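Local coordinates for hypothetical protein APE0754 (Aeropyrum pernix, PDB 1TUA) that is of unknown function but, built from two KH-like modules in tandem, may bind RNA, at residues Lys9-Arg14 with Glu135-Ile140; Phe80-Leu83 with Ile88-Val91; Ala150-Glu155 with Tyr167-Arg172. One frame throughout, in Å; residues are numbered along the deposited sequence.

Overall arrangement
The three contacts run from the junction of the two KH modules to the outer helices of the second. Interactions 1 and 2, centres about 14 Å apart, both bring parts of the chain that precede strand 87-93 up to the sheet of the second module, on its neighbouring strands 137-141 and 87-93. Along the chain, interaction 2 is nested inside the loop closed by interaction 1. Interaction 3 follows in series, its centre about 23 Å from that of interaction 1 and about 19 Å from that of interaction 2, and pairs helix 144-158 with helix 163-188. Helix 144-158 packs against that sheet through Lys151 and Ile154, so the contacts lie on successive layers of the alpha-beta sandwich.

Interaction 1: residues Lys9-Arg14 with Glu135-Ile140; sequences KVKPER and EYEVAI
Lys11 and Glu137 meet in a salt bridge that joins the loop after strand 6-9 to strand 137-141, across the junction of the two KH modules. Lys11 NZ donates to Glu137 OE1 at 2.7 Å, and OE1 accepts with its syn lone pair, the one on the side of the other carboxylate oxygen. The two side chains arrive from opposite directions. The lysine chain is straight as far as CE and then bends at chi4 (-66°), which turns the ammonium group onto the acid; Lys11 CE is itself 3.3 Å from Glu137 OE1. A further carboxylate, Glu135 OE1, is 5.5 Å from Lys11 NZ, too far for a bridge but of a sign that would probably favour the positive charge.

The aromatic part is slighter. Tyr136 brings its hydroxyl OH to 3.7 Å from Lys11 NZ, approaching obliquely to the lysine, while its ring makes a cation-pi contact with Lys95. Glu135 OE1 lies in the ring plane, at the edge.

Hydrogen bonds within 9-14 shape the loop from which Lys11 reaches out. Arg14 N bonds to Lys11 O at 2.8 Å, closing a turn. Lys9 NZ bends back to Val10 O, also at 2.8 Å, coming in 47° above the carbonyl plane.

The loop follows strand 6-9 and leads into helix 15-19, and Ser71 OG on helix 57-72 is bonded to Lys11 N. Glu137 begins strand 137-141, the middle strand of its sheet; its side chain also touches Leu72 on helix 57-72, and Val91 and Asp93 on the adjoining strand 87-93.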
loop_
_atom_site.group_PDB
_atom_site.type_symbol
_atom_site.label_atom_id
_atom_site.label_comp_id
_atom_site.label_asym_id
_atom_site.label_seq_id
_atom_site.Cartn_x
_atom_site.Cartn_y
_atom_site.Cartn_z
ATOM N N LYS A 9 -8.379 0.219 -12.204
ATOM C CA LYS A 9 -9.192 -0.990 -12.222
ATOM C C LYS A 9 -9.334 -1.435 -10.776
ATOM O O LYS A 9 -8.345 -1.545 -10.059
ATOM C CB LYS A 9 -8.509 -2.091 -13.035
ATOM C CG LYS A 9 -9.315 -3.389 -13.122
ATOM C CD LYS A 9 -10.632 -3.187 -13.872
ATOM C CE LYS A 9 -11.519 -4.424 -13.797
ATOM N NZ LYS A 9 -11.870 -4.760 -12.387
ATOM N N VAL A 10 -10.561 -1.679 -10.340
ATOM C CA VAL A 10 -10.791 -2.102 -8.964
ATOM C C VAL A 10 -11.324 -3.533 -8.917
ATOM O O VAL A 10 -12.141 -3.921 -9.750
ATOM C CB VAL A 10 -11.797 -1.147 -8.259
ATOM C CG1 VAL A 10 -12.150 -1.670 -6.877
ATOM C CG2 VAL A 10 -11.187 0.254 -8.152
ATOM N N LYS A 11 -10.838 -4.324 -7.963
ATOM C CA LYS A 11 -11.316 -5.695 -7.823
ATOM C C LYS A 11 -12.818 -5.575 -7.585
ATOM O O LYS A 11 -13.255 -4.818 -6.722
ATOM C CB LYS A 11 -10.643 -6.385 -6.633
ATOM C CG LYS A 11 -9.126 -6.545 -6.776
ATOM C CD LYS A 11 -8.529 -7.348 -5.604
ATOM C CE LYS A 11 -6.993 -7.369 -5.620
ATOM N NZ LYS A 11 -6.411 -8.107 -6.781
ATOM N N PRO A 12 -13.632 -6.307 -8.357
ATOM C CA PRO A 12 -15.090 -6.235 -8.190
ATOM C C PRO A 12 -15.566 -6.338 -6.741
ATOM O O PRO A 12 -16.465 -5.607 -6.321
ATOM C CB PRO A 12 -15.593 -7.394 -9.053
ATOM C CG PRO A 12 -14.578 -7.452 -10.150
ATOM C CD PRO A 12 -13.270 -7.284 -9.399
ATOM N N GLU A 13 -14.947 -7.238 -5.979
ATOM C CA GLU A 13 -15.308 -7.458 -4.584
ATOM C C GLU A 13 -14.922 -6.302 -3.657
ATOM O O GLU A 13 -15.255 -6.316 -2.470
ATOM C CB GLU A 13 -14.666 -8.759 -4.074
ATOM C CG GLU A 13 -13.138 -8.755 -4.074
ATOM C CD GLU A 13 -12.518 -9.342 -5.344
ATOM O OE1 GLU A 13 -13.025 -9.081 -6.462
ATOM O OE2 GLU A 13 -11.502 -10.064 -5.216
ATOM N N ARG A 14 -14.228 -5.299 -4.189
ATOM C CA ARG A 14 -13.821 -4.159 -3.374
ATOM C C ARG A 14 -14.435 -2.840 -3.830
ATOM O O ARG A 14 -14.186 -1.799 -3.225
ATOM C CB ARG A 14 -12.293 -4.023 -3.371
ATOM C CG ARG A 14 -11.572 -5.158 -2.683
ATOM C CD ARG A 14 -11.878 -5.150 -1.209
ATOM N NE ARG A 14 -11.177 -4.068 -0.520
ATOM C CZ ARG A 14 -11.468 -3.649 0.706
ATOM N NH1 ARG A 14 -12.456 -4.215 1.387
ATOM N NH2 ARG A 14 -10.760 -2.674 1.257
ATOM N N GLU A 135 -5.405 -11.567 -1.195
ATOM C CA GLU A 135 -5.503 -12.883 -1.822
ATOM C C GLU A 135 -4.129 -13.406 -2.243
ATOM O O GLU A 135 -3.739 -14.520 -1.875
ATOM C CB GLU A 135 -6.432 -12.816 -3.044
ATOM C CG GLU A 135 -6.654 -14.160 -3.733
ATOM C CD GLU A 135 -7.731 -14.105 -4.817
ATOM O OE1 GLU A 135 -7.569 -13.344 -5.798
ATOM O OE2 GLU A 135 -8.745 -14.829 -4.683
ATOM N N TYR A 136 -3.399 -12.607 -3.014
ATOM C CA TYR A 136 -2.069 -13.003 -3.463
ATOM C C TYR A 136 -1.142 -11.803 -3.566
ATOM O O TYR A 136 0.001 -11.929 -4.006
ATOM C CB TYR A 136 -2.155 -13.724 -4.812
ATOM C CG TYR A 136 -2.747 -12.884 -5.915
ATOM C CD1 TYR A 136 -1.951 -12.013 -6.658
ATOM C CD2 TYR A 136 -4.117 -12.917 -6.181
ATOM C CE1 TYR A 136 -2.507 -11.192 -7.639
ATOM C CE2 TYR A 136 -4.683 -12.097 -7.158
ATOM C CZ TYR A 136 -3.872 -11.236 -7.882
ATOM O OH TYR A 136 -4.427 -10.403 -8.828
ATOM N N GLU A 137 -1.635 -10.637 -3.157
ATOM C CA GLU A 137 -0.830 -9.416 -3.191
ATOM C C GLU A 137 -0.643 -8.855 -1.788
ATOM O O GLU A 137 -1.610 -8.747 -1.034
ATOM C CB GLU A 137 -1.509 -8.358 -4.065
ATOM C CG GLU A 137 -1.486 -8.683 -5.546
ATOM C CD GLU A 137 -2.613 -8.014 -6.310
ATOM O OE1 GLU A 137 -3.796 -8.231 -5.949
ATOM O OE2 GLU A 137 -2.318 -7.279 -7.278
ATOM N N VAL A 138 0.594 -8.524 -1.428
ATOM C CA VAL A 138 0.858 -7.919 -0.122
ATOM C C VAL A 138 1.154 -6.448 -0.387
ATOM O O VAL A 138 2.167 -6.109 -1.002
ATOM C CB VAL A 138 2.054 -8.545 0.582
ATOM C CG1 VAL A 138 2.258 -7.874 1.932
ATOM C CG2 VAL A 138 1.819 -10.036 0.759
ATOM N N ALA A 139 0.246 -5.581 0.052
ATOM C CA ALA A 139 0.377 -4.141 -0.155
ATOM C C ALA A 139 1.017 -3.477 1.061
ATOM O O ALA A 139 0.703 -3.817 2.205
ATOM C CB ALA A 139 -0.996 -3.534 -0.432
ATOM N N ILE A 140 1.892 -2.510 0.799
ATOM C CA ILE A 140 2.622 -1.809 1.848
ATOM C C ILE A 140 2.542 -0.298 1.672
ATOM O O ILE A 140 2.743 0.209 0.574
ATOM C CB ILE A 140 4.118 -2.199 1.798
ATOM C CG1 ILE A 140 4.265 -3.720 1.884
ATOM C CG2 ILE A 140 4.889 -1.487 2.906
ATOM C CD1 ILE A 140 5.618 -4.233 1.392
#

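Interaction 2: residues Phe80-Leu83 with Ile88-Val91; sequences FRLL and ILVV
Leu82 drives one methyl, CD2, against the backbone joining Ile88 to Leu89, and this is the tight part of the contact. CD2 is 3.3 Å from Ile88 C and 3.5 Å from Leu89 N, so it rests on the peptide group itself. Beside it, the same methyl touches Leu89 CB at 3.8 Å, and the other branch, CD1, lies 4.0 Å from that CB; both methyls of the leucine fork come up to Leu89 CB from the same side. With CG anti to the carbonyl carbon (chi1 -73°) and CB pointing at the strand, the branch point of Leu82 is carried to the strand. Ala69 of helix 57-72 and Ile141 of strand 137-141 also pack on it.

The rest is looser. Ile88 turns its CB away, and its side chain stays at least 5.3 Å from 80-83, leaning instead on Tyr144 of helix 144-158. Leu89, partly exposed, continues past Leu82 to Glu65.

A 3-10 turn closed by Leu83 N to Phe80 O (2.9 Å) presents Leu82. It belongs to the loop between helix 76-79 and strand 87-93, an outer strand of the antiparallel 1-3-2 sheet characteristic of a type I KH fold.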
loop_
_atom_site.group_PDB
_atom_site.type_symbol
_atom_site.label_atom_id
_atom_site.label_comp_id
_atom_site.label_asym_id
_atom_site.label_seq_id
_atom_site.Cartn_x
_atom_site.Cartn_y
_atom_site.Cartn_z
ATOM N N PHE A 80 -5.993 6.089 3.348
ATOM C CA PHE A 80 -5.883 7.551 3.345
ATOM C C PHE A 80 -4.482 8.041 3.698
ATOM O O PHE A 80 -4.127 9.190 3.430
ATOM C CB PHE A 80 -6.893 8.180 4.312
ATOM C CG PHE A 80 -8.325 8.045 3.876
ATOM C CD1 PHE A 80 -8.667 8.071 2.527
ATOM C CD2 PHE A 80 -9.345 7.938 4.822
ATOM C CE1 PHE A 80 -10.007 7.994 2.119
ATOM C CE2 PHE A 80 -10.687 7.862 4.426
ATOM C CZ PHE A 80 -11.015 7.891 3.069
ATOM N N ARG A 81 -3.685 7.165 4.300
ATOM C CA ARG A 81 -2.317 7.518 4.661
ATOM C C ARG A 81 -1.537 7.918 3.413
ATOM O O ARG A 81 -0.589 8.697 3.485
ATOM C CB ARG A 81 -1.632 6.330 5.346
ATOM C CG ARG A 81 -0.144 6.535 5.630
ATOM C CD ARG A 81 0.410 5.397 6.470
ATOM N NE ARG A 81 1.857 5.495 6.629
ATOM C CZ ARG A 81 2.565 4.763 7.485
ATOM N NH1 ARG A 81 1.953 3.879 8.262
ATOM N NH2 ARG A 81 3.882 4.914 7.560
ATOM N N LEU A 82 -1.948 7.386 2.268
ATOM C CA LEU A 82 -1.288 7.678 1.002
ATOM C C LEU A 82 -1.461 9.124 0.550
ATOM O O LEU A 82 -0.807 9.563 -0.398
ATOM C CB LEU A 82 -1.780 6.707 -0.080
ATOM C CG LEU A 82 -1.214 5.286 0.093
ATOM C CD1 LEU A 82 -2.015 4.286 -0.722
ATOM C CD2 LEU A 82 0.248 5.270 -0.317
ATOM N N LEU A 83 -2.338 9.860 1.230
ATOM C CA LEU A 83 -2.560 11.264 0.906
ATOM C C LEU A 83 -1.483 12.099 1.585
ATOM O O LEU A 83 -1.297 13.271 1.266
ATOM C CB LEU A 83 -3.938 11.729 1.397
ATOM C CG LEU A 83 -5.165 11.175 0.667
ATOM C CD1 LEU A 83 -6.410 11.857 1.205
ATOM C CD2 LEU A 83 -5.040 11.421 -0.838
ATOM N N ILE A 88 4.138 6.270 0.170
ATOM C CA ILE A 88 3.931 5.609 -1.113
ATOM C C ILE A 88 3.333 4.210 -0.921
ATOM O O ILE A 88 3.292 3.669 0.184
ATOM C CB ILE A 88 5.254 5.461 -1.914
ATOM C CG1 ILE A 88 6.208 4.520 -1.176
ATOM C CG2 ILE A 88 5.900 6.825 -2.122
ATOM C CD1 ILE A 88 7.404 4.103 -1.990
ATOM N N LEU A 89 2.875 3.635 -2.021
ATOM C CA LEU A 89 2.288 2.308 -2.008
ATOM C C LEU A 89 3.192 1.358 -2.781
ATOM O O LEU A 89 3.520 1.608 -3.940
ATOM C CB LEU A 89 0.908 2.346 -2.662
ATOM C CG LEU A 89 0.203 1.008 -2.902
ATOM C CD1 LEU A 89 -0.129 0.341 -1.571
ATOM C CD2 LEU A 89 -1.069 1.262 -3.707
ATOM N N VAL A 90 3.605 0.279 -2.125
ATOM C CA VAL A 90 4.449 -0.730 -2.752
ATOM C C VAL A 90 3.700 -2.041 -2.657
ATOM O O VAL A 90 3.073 -2.325 -1.638
ATOM C CB VAL A 90 5.792 -0.864 -2.038
ATOM C CG1 VAL A 90 6.554 -2.068 -2.585
ATOM C CG2 VAL A 90 6.595 0.410 -2.234
ATOM N N VAL A 91 3.757 -2.839 -3.717
ATOM C CA VAL A 91 3.046 -4.111 -3.722
ATOM C C VAL A 91 3.943 -5.284 -4.059
ATOM O O VAL A 91 4.784 -5.199 -4.952
ATOM C CB VAL A 91 1.883 -4.094 -4.742
ATOM C CG1 VAL A 91 1.173 -5.443 -4.750
ATOM C CG2 VAL A 91 0.903 -2.982 -4.400
#

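Interaction 3: residues Ala150-Glu155 with Tyr167-Arg172; sequences AKQAIE and YRHLER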
loop_
_atom_site.group_PDB
_atom_site.type_symbol
_atom_site.label_atom_id
_atom_site.label_comp_id
_atom_site.label_asym_id
_atom_site.label_seq_id
_atom_site.Cartn_x
_atom_site.Cartn_y
_atom_site.Cartn_z
ATOM N N ALA A 150 10.342 -3.100 4.157
ATOM C CA ALA A 150 9.263 -4.043 4.434
ATOM C C ALA A 150 9.065 -5.002 3.253
ATOM O O ALA A 150 8.842 -6.199 3.433
ATOM C CB ALA A 150 7.968 -3.277 4.709
ATOM N N LYS A 151 9.143 -4.460 2.041
ATOM C CA LYS A 151 8.971 -5.252 0.830
ATOM C C LYS A 151 9.996 -6.381 0.806
ATOM O O LYS A 151 9.668 -7.538 0.529
ATOM C CB LYS A 151 9.156 -4.360 -0.399
ATOM C CG LYS A 151 9.079 -5.077 -1.740
ATOM C CD LYS A 151 9.435 -4.117 -2.871
ATOM C CE LYS A 151 9.340 -4.782 -4.239
ATOM N NZ LYS A 151 7.929 -4.978 -4.686
ATOM N N GLN A 152 11.243 -6.030 1.099
ATOM C CA GLN A 152 12.320 -7.001 1.112
ATOM C C GLN A 152 12.055 -8.087 2.161
ATOM O O GLN A 152 12.192 -9.279 1.873
ATOM C CB GLN A 152 13.645 -6.280 1.383
ATOM C CG GLN A 152 14.855 -7.183 1.457
ATOM C CD GLN A 152 16.141 -6.401 1.646
ATOM O OE1 GLN A 152 16.189 -5.426 2.400
ATOM N NE2 GLN A 152 17.196 -6.832 0.969
ATOM N N ALA A 153 11.664 -7.681 3.370
ATOM C CA ALA A 153 11.376 -8.641 4.435
ATOM C C ALA A 153 10.256 -9.596 4.009
ATOM O O ALA A 153 10.338 -10.809 4.239
ATOM C CB ALA A 153 10.988 -7.908 5.711
ATOM N N ILE A 154 9.210 -9.048 3.390
ATOM C CA ILE A 154 8.093 -9.861 2.917
ATOM C C ILE A 154 8.578 -10.847 1.853
ATOM O O ILE A 154 8.218 -12.022 1.878
ATOM C CB ILE A 154 6.975 -8.991 2.305
ATOM C CG1 ILE A 154 6.361 -8.088 3.381
ATOM C CG2 ILE A 154 5.913 -9.887 1.670
ATOM C CD1 ILE A 154 5.659 -8.845 4.482
ATOM N N GLU A 155 9.393 -10.370 0.917
ATOM C CA GLU A 155 9.911 -11.250 -0.121
ATOM C C GLU A 155 10.754 -12.374 0.497
ATOM O O GLU A 155 10.641 -13.537 0.093
ATOM C CB GLU A 155 10.739 -10.449 -1.126
ATOM C CG GLU A 155 9.911 -9.454 -1.925
ATOM C CD GLU A 155 10.757 -8.556 -2.815
ATOM O OE1 GLU A 155 11.794 -8.039 -2.337
ATOM O OE2 GLU A 155 10.380 -8.355 -3.987
ATOM N N TYR A 167 14.033 -10.800 10.578
ATOM C CA TYR A 167 14.015 -9.726 11.562
ATOM C C TYR A 167 15.407 -9.159 11.817
ATOM O O TYR A 167 15.578 -7.948 11.942
ATOM C CB TYR A 167 13.417 -10.202 12.887
ATOM C CG TYR A 167 12.022 -10.779 12.783
ATOM C CD1 TYR A 167 11.099 -10.291 11.848
ATOM C CD2 TYR A 167 11.618 -11.811 13.625
ATOM C CE1 TYR A 167 9.804 -10.830 11.757
ATOM C CE2 TYR A 167 10.335 -12.352 13.545
ATOM C CZ TYR A 167 9.434 -11.862 12.613
ATOM O OH TYR A 167 8.179 -12.419 12.540
ATOM N N ARG A 168 16.406 -10.028 11.899
ATOM C CA ARG A 168 17.766 -9.564 12.140
ATOM C C ARG A 168 18.221 -8.676 10.975
ATOM O O ARG A 168 18.837 -7.628 11.177
ATOM C CB ARG A 168 18.707 -10.760 12.282
ATOM C CG ARG A 168 19.732 -10.602 13.386
ATOM C CD ARG A 168 20.811 -11.674 13.281
ATOM N NE ARG A 168 20.263 -13.033 13.263
ATOM C CZ ARG A 168 19.613 -13.597 14.279
ATOM N NH1 ARG A 168 19.422 -12.919 15.406
ATOM N NH2 ARG A 168 19.165 -14.843 14.169
ATOM N N HIS A 169 17.909 -9.098 9.753
ATOM C CA HIS A 169 18.272 -8.341 8.560
ATOM C C HIS A 169 17.536 -7.001 8.511
ATOM O O HIS A 169 18.140 -5.960 8.246
ATOM C CB HIS A 169 17.954 -9.162 7.312
ATOM C CG HIS A 169 18.167 -8.419 6.031
ATOM N ND1 HIS A 169 17.245 -7.525 5.528
ATOM C CD2 HIS A 169 19.208 -8.415 5.167
ATOM C CE1 HIS A 169 17.710 -7.002 4.406
ATOM N NE2 HIS A 169 18.900 -7.526 4.166
ATOM N N LEU A 170 16.232 -7.040 8.771
ATOM C CA LEU A 170 15.396 -5.841 8.775
ATOM C C LEU A 170 15.914 -4.859 9.824
ATOM O O LEU A 170 15.918 -3.649 9.613
ATOM C CB LEU A 170 13.950 -6.236 9.080
ATOM C CG LEU A 170 12.830 -5.220 8.866
ATOM C CD1 LEU A 170 12.897 -4.641 7.458
ATOM C CD2 LEU A 170 11.493 -5.917 9.114
ATOM N N GLU A 171 16.356 -5.409 10.949
ATOM C CA GLU A 171 16.910 -4.644 12.064
ATOM C C GLU A 171 18.118 -3.832 11.578
ATOM O O GLU A 171 18.249 -2.639 11.878
ATOM C CB GLU A 171 17.360 -5.618 13.157
ATOM C CG GLU A 171 17.794 -4.984 14.457
ATOM C CD GLU A 171 16.670 -4.921 15.459
ATOM O OE1 GLU A 171 15.965 -5.937 15.625
ATOM O OE2 GLU A 171 16.496 -3.863 16.089
ATOM N N ARG A 172 18.998 -4.494 10.829
ATOM C CA ARG A 172 20.194 -3.850 10.293
ATOM C C ARG A 172 19.801 -2.740 9.334
ATOM O O ARG A 172 20.321 -1.627 9.409
ATOM C CB ARG A 172 21.066 -4.867 9.555
ATOM C CG ARG A 172 21.483 -6.049 10.405
ATOM C CD ARG A 172 22.485 -5.657 11.479
ATOM N NE ARG A 172 22.674 -6.732 12.453
ATOM C CZ ARG A 172 23.019 -7.979 12.142
ATOM N NH1 ARG A 172 23.219 -8.325 10.873
ATOM N NH2 ARG A 172 23.159 -8.886 13.099
HETATM O O HOH W 1 19.880 -5.415 2.218
#
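Gln152 and His169 face each other across an alpha-hairpin, in which helices 144-158 and 163-188 pack nearly antiparallel (165°, axes 10.0 Å apart over these segments). From its CB, Gln152 runs out fully extended, CG anti to the backbone N (chi1 179°). CG passes 4.1 Å from His169 CE1, and CD comes to 3.2 Å from the same carbon. OE1 makes the closest approach, 3.0 Å to CE1, arriving at the ring edge and in its plane; the polarised C-H of an imidazole would suit such an oxygen. The amide stands almost upright to the ring, their planes 86° apart, and its NE2 is directed to a water instead.

Deeper in the interface the contact is apolar. Ala153 CB meets Leu170 CD2 at 4.0 Å, and the CA atoms of these two residues come nearest across the segments, at 6.5 Å. Leu170 also touches Ala149 and Thr127, while Ile154 packs on Ile123, tying the hairpin to helix 118-127 in the helical layer of the second KH module. At the polar rim, one water completes the link: it accepts from Gln152 NE2 at 3.3 Å and is hydrogen-bonded to His169 NE2 at 3.0 Å.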